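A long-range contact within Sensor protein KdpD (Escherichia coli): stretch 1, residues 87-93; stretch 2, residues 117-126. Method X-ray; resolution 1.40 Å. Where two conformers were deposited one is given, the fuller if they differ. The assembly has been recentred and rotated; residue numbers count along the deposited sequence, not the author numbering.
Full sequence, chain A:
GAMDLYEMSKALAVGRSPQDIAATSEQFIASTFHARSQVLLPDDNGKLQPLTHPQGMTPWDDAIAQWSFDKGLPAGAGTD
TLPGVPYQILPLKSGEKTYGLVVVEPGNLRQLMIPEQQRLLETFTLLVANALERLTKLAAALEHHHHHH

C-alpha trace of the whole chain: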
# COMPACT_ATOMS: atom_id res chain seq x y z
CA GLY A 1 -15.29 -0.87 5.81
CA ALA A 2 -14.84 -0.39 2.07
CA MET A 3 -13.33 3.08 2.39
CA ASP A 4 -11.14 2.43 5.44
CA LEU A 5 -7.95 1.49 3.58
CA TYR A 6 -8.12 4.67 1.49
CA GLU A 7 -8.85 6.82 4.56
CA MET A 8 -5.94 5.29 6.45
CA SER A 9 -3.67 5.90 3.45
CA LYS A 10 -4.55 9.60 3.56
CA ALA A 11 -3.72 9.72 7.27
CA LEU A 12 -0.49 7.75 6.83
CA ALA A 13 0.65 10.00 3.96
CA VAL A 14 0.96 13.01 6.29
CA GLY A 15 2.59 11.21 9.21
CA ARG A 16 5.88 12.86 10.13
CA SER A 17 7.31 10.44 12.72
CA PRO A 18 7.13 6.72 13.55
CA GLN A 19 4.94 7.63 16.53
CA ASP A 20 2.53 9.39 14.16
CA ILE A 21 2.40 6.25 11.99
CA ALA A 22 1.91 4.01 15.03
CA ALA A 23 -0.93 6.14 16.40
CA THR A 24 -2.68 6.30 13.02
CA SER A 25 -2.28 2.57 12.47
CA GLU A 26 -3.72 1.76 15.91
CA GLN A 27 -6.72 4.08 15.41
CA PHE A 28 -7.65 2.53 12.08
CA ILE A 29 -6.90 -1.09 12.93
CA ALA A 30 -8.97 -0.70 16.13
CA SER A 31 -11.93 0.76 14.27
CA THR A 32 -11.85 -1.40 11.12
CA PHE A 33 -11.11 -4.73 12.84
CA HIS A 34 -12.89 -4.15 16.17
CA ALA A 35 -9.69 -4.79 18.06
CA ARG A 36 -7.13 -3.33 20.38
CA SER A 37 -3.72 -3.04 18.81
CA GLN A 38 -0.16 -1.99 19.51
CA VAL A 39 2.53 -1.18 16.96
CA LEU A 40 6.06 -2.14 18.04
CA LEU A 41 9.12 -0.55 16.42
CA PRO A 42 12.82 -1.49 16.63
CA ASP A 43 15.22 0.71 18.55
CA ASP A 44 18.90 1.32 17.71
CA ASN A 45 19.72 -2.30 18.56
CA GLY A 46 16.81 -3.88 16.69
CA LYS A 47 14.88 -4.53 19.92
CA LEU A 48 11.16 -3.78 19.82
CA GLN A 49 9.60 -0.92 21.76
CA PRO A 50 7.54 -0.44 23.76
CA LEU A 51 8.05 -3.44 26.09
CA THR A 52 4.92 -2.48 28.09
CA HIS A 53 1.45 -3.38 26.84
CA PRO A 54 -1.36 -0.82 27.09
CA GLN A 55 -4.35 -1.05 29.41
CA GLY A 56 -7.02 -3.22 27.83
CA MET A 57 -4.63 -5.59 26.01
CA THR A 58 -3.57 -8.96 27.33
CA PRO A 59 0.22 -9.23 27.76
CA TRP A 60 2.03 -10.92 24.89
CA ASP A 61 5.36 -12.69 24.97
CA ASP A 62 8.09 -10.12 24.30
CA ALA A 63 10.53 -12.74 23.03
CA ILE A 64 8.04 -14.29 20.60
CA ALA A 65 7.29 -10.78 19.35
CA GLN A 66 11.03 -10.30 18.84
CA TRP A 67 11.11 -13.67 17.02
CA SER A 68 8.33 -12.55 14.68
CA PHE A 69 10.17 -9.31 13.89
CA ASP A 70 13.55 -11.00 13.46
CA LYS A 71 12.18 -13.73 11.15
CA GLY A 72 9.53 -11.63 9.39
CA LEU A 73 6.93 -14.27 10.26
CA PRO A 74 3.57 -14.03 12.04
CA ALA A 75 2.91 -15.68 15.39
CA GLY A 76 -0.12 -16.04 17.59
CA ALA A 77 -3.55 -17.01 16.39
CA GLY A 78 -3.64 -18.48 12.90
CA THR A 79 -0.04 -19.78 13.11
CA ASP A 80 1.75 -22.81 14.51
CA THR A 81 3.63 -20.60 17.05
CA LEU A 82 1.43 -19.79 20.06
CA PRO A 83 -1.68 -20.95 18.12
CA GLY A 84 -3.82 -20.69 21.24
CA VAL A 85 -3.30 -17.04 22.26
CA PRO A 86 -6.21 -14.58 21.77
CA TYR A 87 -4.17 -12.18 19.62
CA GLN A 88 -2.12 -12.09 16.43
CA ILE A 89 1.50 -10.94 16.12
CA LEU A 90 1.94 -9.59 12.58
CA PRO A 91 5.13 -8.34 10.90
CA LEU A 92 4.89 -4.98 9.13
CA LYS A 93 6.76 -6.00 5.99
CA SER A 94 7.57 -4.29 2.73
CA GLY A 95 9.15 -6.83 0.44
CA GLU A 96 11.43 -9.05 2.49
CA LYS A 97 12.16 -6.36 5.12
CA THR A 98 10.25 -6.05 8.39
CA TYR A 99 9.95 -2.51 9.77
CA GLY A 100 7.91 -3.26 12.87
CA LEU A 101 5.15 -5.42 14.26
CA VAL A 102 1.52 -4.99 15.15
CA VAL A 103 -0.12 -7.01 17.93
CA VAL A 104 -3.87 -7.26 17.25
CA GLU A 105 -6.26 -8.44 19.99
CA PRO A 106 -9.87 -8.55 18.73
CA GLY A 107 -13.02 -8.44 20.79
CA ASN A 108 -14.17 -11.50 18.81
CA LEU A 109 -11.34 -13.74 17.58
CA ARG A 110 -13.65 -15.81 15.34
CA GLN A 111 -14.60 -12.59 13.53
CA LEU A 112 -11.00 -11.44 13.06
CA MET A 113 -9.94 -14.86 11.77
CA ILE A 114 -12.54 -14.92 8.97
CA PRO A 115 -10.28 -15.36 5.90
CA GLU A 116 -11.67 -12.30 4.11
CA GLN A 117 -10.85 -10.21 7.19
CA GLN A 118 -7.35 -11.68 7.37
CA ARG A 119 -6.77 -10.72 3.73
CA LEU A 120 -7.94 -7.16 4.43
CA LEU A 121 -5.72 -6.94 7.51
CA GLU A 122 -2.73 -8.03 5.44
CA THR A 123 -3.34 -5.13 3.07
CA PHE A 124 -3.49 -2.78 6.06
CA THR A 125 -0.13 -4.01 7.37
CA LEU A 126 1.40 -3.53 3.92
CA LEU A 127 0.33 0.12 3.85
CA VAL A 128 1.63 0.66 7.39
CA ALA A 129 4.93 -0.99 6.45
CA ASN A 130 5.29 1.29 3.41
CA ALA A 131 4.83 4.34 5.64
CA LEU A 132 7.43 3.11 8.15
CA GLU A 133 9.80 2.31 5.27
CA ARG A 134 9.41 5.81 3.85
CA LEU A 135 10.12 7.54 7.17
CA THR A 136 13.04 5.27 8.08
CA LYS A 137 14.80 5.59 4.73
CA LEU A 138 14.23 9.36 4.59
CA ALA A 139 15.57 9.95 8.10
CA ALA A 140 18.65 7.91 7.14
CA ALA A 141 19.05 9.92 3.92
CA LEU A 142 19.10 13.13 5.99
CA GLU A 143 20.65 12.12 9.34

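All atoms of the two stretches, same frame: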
# COMPACT_ATOMS: atom_id res chain seq x y z
N TYR A 87 -4.63 -13.32 20.41
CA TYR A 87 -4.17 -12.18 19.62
C TYR A 87 -3.30 -12.69 18.48
O TYR A 87 -2.84 -13.84 18.48
CB TYR A 87 -3.37 -11.19 20.48
CG TYR A 87 -2.20 -11.82 21.23
CD1 TYR A 87 -0.98 -12.02 20.61
CD2 TYR A 87 -2.35 -12.24 22.55
CE1 TYR A 87 0.08 -12.60 21.28
CE2 TYR A 87 -1.29 -12.81 23.23
CZ TYR A 87 -0.08 -13.01 22.59
OH TYR A 87 1.00 -13.60 23.25
N GLN A 88 -3.08 -11.83 17.50
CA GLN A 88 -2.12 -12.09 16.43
C GLN A 88 -0.91 -11.19 16.58
O GLN A 88 -1.02 -10.04 17.02
CB GLN A 88 -2.74 -11.82 15.07
CG GLN A 88 -3.99 -12.63 14.80
CD GLN A 88 -4.42 -12.49 13.37
OE1 GLN A 88 -5.09 -11.54 13.03
NE2 GLN A 88 -4.01 -13.43 12.53
N ILE A 89 0.26 -11.71 16.20
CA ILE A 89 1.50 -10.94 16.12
C ILE A 89 1.87 -10.91 14.65
O ILE A 89 2.19 -11.95 14.06
CB ILE A 89 2.62 -11.57 16.96
CG1 ILE A 89 2.24 -11.55 18.44
CG2 ILE A 89 3.90 -10.81 16.74
CD1 ILE A 89 3.32 -12.19 19.31
N LEU A 90 1.83 -9.72 14.04
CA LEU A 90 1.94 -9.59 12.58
C LEU A 90 3.13 -8.72 12.19
O LEU A 90 3.21 -7.55 12.62
CB LEU A 90 0.65 -9.02 11.98
CG LEU A 90 -0.57 -9.89 12.28
CD1 LEU A 90 -1.81 -9.17 11.80
CD2 LEU A 90 -0.46 -11.26 11.63
N PRO A 91 4.05 -9.21 11.38
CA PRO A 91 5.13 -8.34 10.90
C PRO A 91 4.62 -7.28 9.93
O PRO A 91 3.74 -7.54 9.09
CB PRO A 91 6.09 -9.31 10.22
CG PRO A 91 5.25 -10.48 9.83
CD PRO A 91 4.19 -10.60 10.91
N LEU A 92 5.16 -6.08 10.07
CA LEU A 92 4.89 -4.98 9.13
C LEU A 92 5.99 -5.02 8.08
O LEU A 92 7.06 -4.44 8.27
CB LEU A 92 4.87 -3.66 9.88
CG LEU A 92 3.87 -3.67 11.04
CD1 LEU A 92 4.02 -2.42 11.89
CD2 LEU A 92 2.43 -3.81 10.53
N LYS A 93 5.73 -5.69 6.97
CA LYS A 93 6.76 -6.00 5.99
C LYS A 93 6.52 -5.26 4.69
O LYS A 93 5.38 -5.16 4.22
CB LYS A 93 6.79 -7.49 5.66
CG LYS A 93 6.97 -8.40 6.83
CD LYS A 93 7.03 -9.85 6.37
CE LYS A 93 8.31 -10.15 5.63
NZ LYS A 93 8.52 -11.63 5.48
N GLN A 117 -11.40 -11.23 6.30
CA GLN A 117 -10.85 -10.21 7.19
C GLN A 117 -9.34 -10.29 7.28
O GLN A 117 -8.65 -9.26 7.28
CB GLN A 117 -11.46 -10.33 8.59
CG GLN A 117 -12.93 -10.02 8.64
CD GLN A 117 -13.22 -8.62 8.18
OE1 GLN A 117 -12.52 -7.67 8.54
NE2 GLN A 117 -14.24 -8.47 7.35
N GLN A 118 -8.80 -11.50 7.38
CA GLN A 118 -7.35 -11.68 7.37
C GLN A 118 -6.71 -11.10 6.11
O GLN A 118 -5.64 -10.49 6.19
CB GLN A 118 -7.00 -13.17 7.48
CG GLN A 118 -7.31 -13.72 8.88
CD GLN A 118 -6.38 -13.13 9.91
OE1 GLN A 118 -5.17 -13.41 9.86
NE2 GLN A 118 -6.90 -12.32 10.80
N ARG A 119 -7.35 -11.27 4.95
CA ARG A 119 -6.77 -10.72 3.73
C ARG A 119 -6.80 -9.20 3.76
O ARG A 119 -5.83 -8.55 3.34
CB ARG A 119 -7.51 -11.27 2.51
CG ARG A 119 -7.29 -12.77 2.31
CD ARG A 119 -7.83 -13.30 0.98
NE ARG A 119 -9.28 -13.16 0.84
CZ ARG A 119 -10.17 -14.09 1.19
NH1 ARG A 119 -9.78 -15.23 1.75
NH2 ARG A 119 -11.46 -13.87 1.00
N LEU A 120 -7.88 -8.61 4.30
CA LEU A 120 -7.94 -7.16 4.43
C LEU A 120 -6.88 -6.66 5.40
O LEU A 120 -6.19 -5.66 5.13
CB LEU A 120 -9.34 -6.72 4.88
CG LEU A 120 -9.45 -5.21 5.03
CD1 LEU A 120 -9.25 -4.50 3.68
CD2 LEU A 120 -10.81 -4.85 5.62
N LEU A 121 -6.71 -7.36 6.53
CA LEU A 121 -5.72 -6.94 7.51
C LEU A 121 -4.32 -7.00 6.93
O LEU A 121 -3.49 -6.14 7.23
CB LEU A 121 -5.85 -7.81 8.75
CG LEU A 121 -4.87 -7.51 9.90
CD1 LEU A 121 -4.97 -6.07 10.37
CD2 LEU A 121 -5.18 -8.47 11.07
N GLU A 122 -4.05 -7.99 6.07
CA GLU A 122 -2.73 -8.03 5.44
C GLU A 122 -2.48 -6.80 4.59
O GLU A 122 -1.37 -6.25 4.59
CB GLU A 122 -2.56 -9.30 4.63
CG GLU A 122 -1.19 -9.34 3.99
CD GLU A 122 -0.89 -10.65 3.35
OE1 GLU A 122 -0.49 -11.58 4.08
OE2 GLU A 122 -1.07 -10.75 2.12
N THR A 123 -3.50 -6.34 3.86
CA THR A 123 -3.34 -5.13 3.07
C THR A 123 -3.08 -3.93 3.96
O THR A 123 -2.23 -3.08 3.65
CB THR A 123 -4.58 -4.90 2.21
OG1 THR A 123 -4.83 -6.06 1.41
CG2 THR A 123 -4.38 -3.71 1.29
N PHE A 124 -3.77 -3.85 5.11
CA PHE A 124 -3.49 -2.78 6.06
C PHE A 124 -2.03 -2.80 6.50
O PHE A 124 -1.36 -1.76 6.50
CB PHE A 124 -4.43 -2.88 7.26
CG PHE A 124 -5.74 -2.16 7.08
CD1 PHE A 124 -6.67 -2.62 6.16
CD2 PHE A 124 -6.04 -1.03 7.83
CE1 PHE A 124 -7.88 -1.95 5.99
CE2 PHE A 124 -7.24 -0.37 7.67
CZ PHE A 124 -8.16 -0.82 6.74
N THR A 125 -1.51 -3.97 6.89
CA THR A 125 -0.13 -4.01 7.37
C THR A 125 0.86 -3.65 6.27
O THR A 125 1.93 -3.10 6.56
CB THR A 125 0.22 -5.38 7.98
OG1 THR A 125 0.19 -6.40 6.98
CG2 THR A 125 -0.73 -5.73 9.12
N LEU A 126 0.52 -3.92 5.01
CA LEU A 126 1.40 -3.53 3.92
C LEU A 126 1.47 -2.01 3.79
O LEU A 126 2.55 -1.45 3.59
CB LEU A 126 0.90 -4.16 2.62
CG LEU A 126 1.63 -3.83 1.33
CD1 LEU A 126 3.12 -4.11 1.46
CD2 LEU A 126 1.02 -4.66 0.23
O HOH W 1 3.02 -6.76 6.16

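Residues 88-93 form a β-strand and residues 117-126 a segment of α-helix, whose i to i-4 backbone hydrogen bonds run from L121 N to Q117 O (2.8 Å) through L126 N to E122 O (3.0 Å). The two axes cross at -46° and approach to 7.8 Å, and the backbones converge toward their C-terminal ends: the CA atoms of Q88 and Q118 are 10.5 Å apart, those of L92 and T125 only 5.4 Å. Long side chains therefore bridge the wide end, while a small one fits the narrow end. The contact buries 326 Å², summed over both sides.

At the wide end, two glutamine amides pair reciprocally. Q88 NE2 donates to Q118 OE1 (2.9 Å) and Q118 NE2 to Q88 OE1 (3.0 Å), both with N-H...acceptor angles of 165°. Each amide carries a donor and an acceptor, so the two can satisfy one another head to head. Q88 points toward the helix with chi1 m and chi2 t, an extended start; Q118 sets out sideways, and its m, m rotamer brings its amide nearer.

The next layer is apolar. L90 and L121 point toward each other's stretches, and L90 CD1 lies 3.5 Å from L121 CD2. L121 CD2 also lies 3.6 Å from Q88 OE1, placing the leucine beside the amide pair.

T125, with 69 Å² covered, loses the most surface. Its compact, branched side chain suits the close backbones: T125 CB packs 3.7 Å from L92 CD2, while T125 OG1 donates to E122 O (2.9 Å). Water 1 joins the stretches here, donating to T125 OG1 (3.0 Å) and P91 O (3.1 Å) and accepting from K93 N (3.0 Å). Beyond it, L126 CD1 reaches K93 O at 3.7 Å, whereas the end of the K93 side chain leads away.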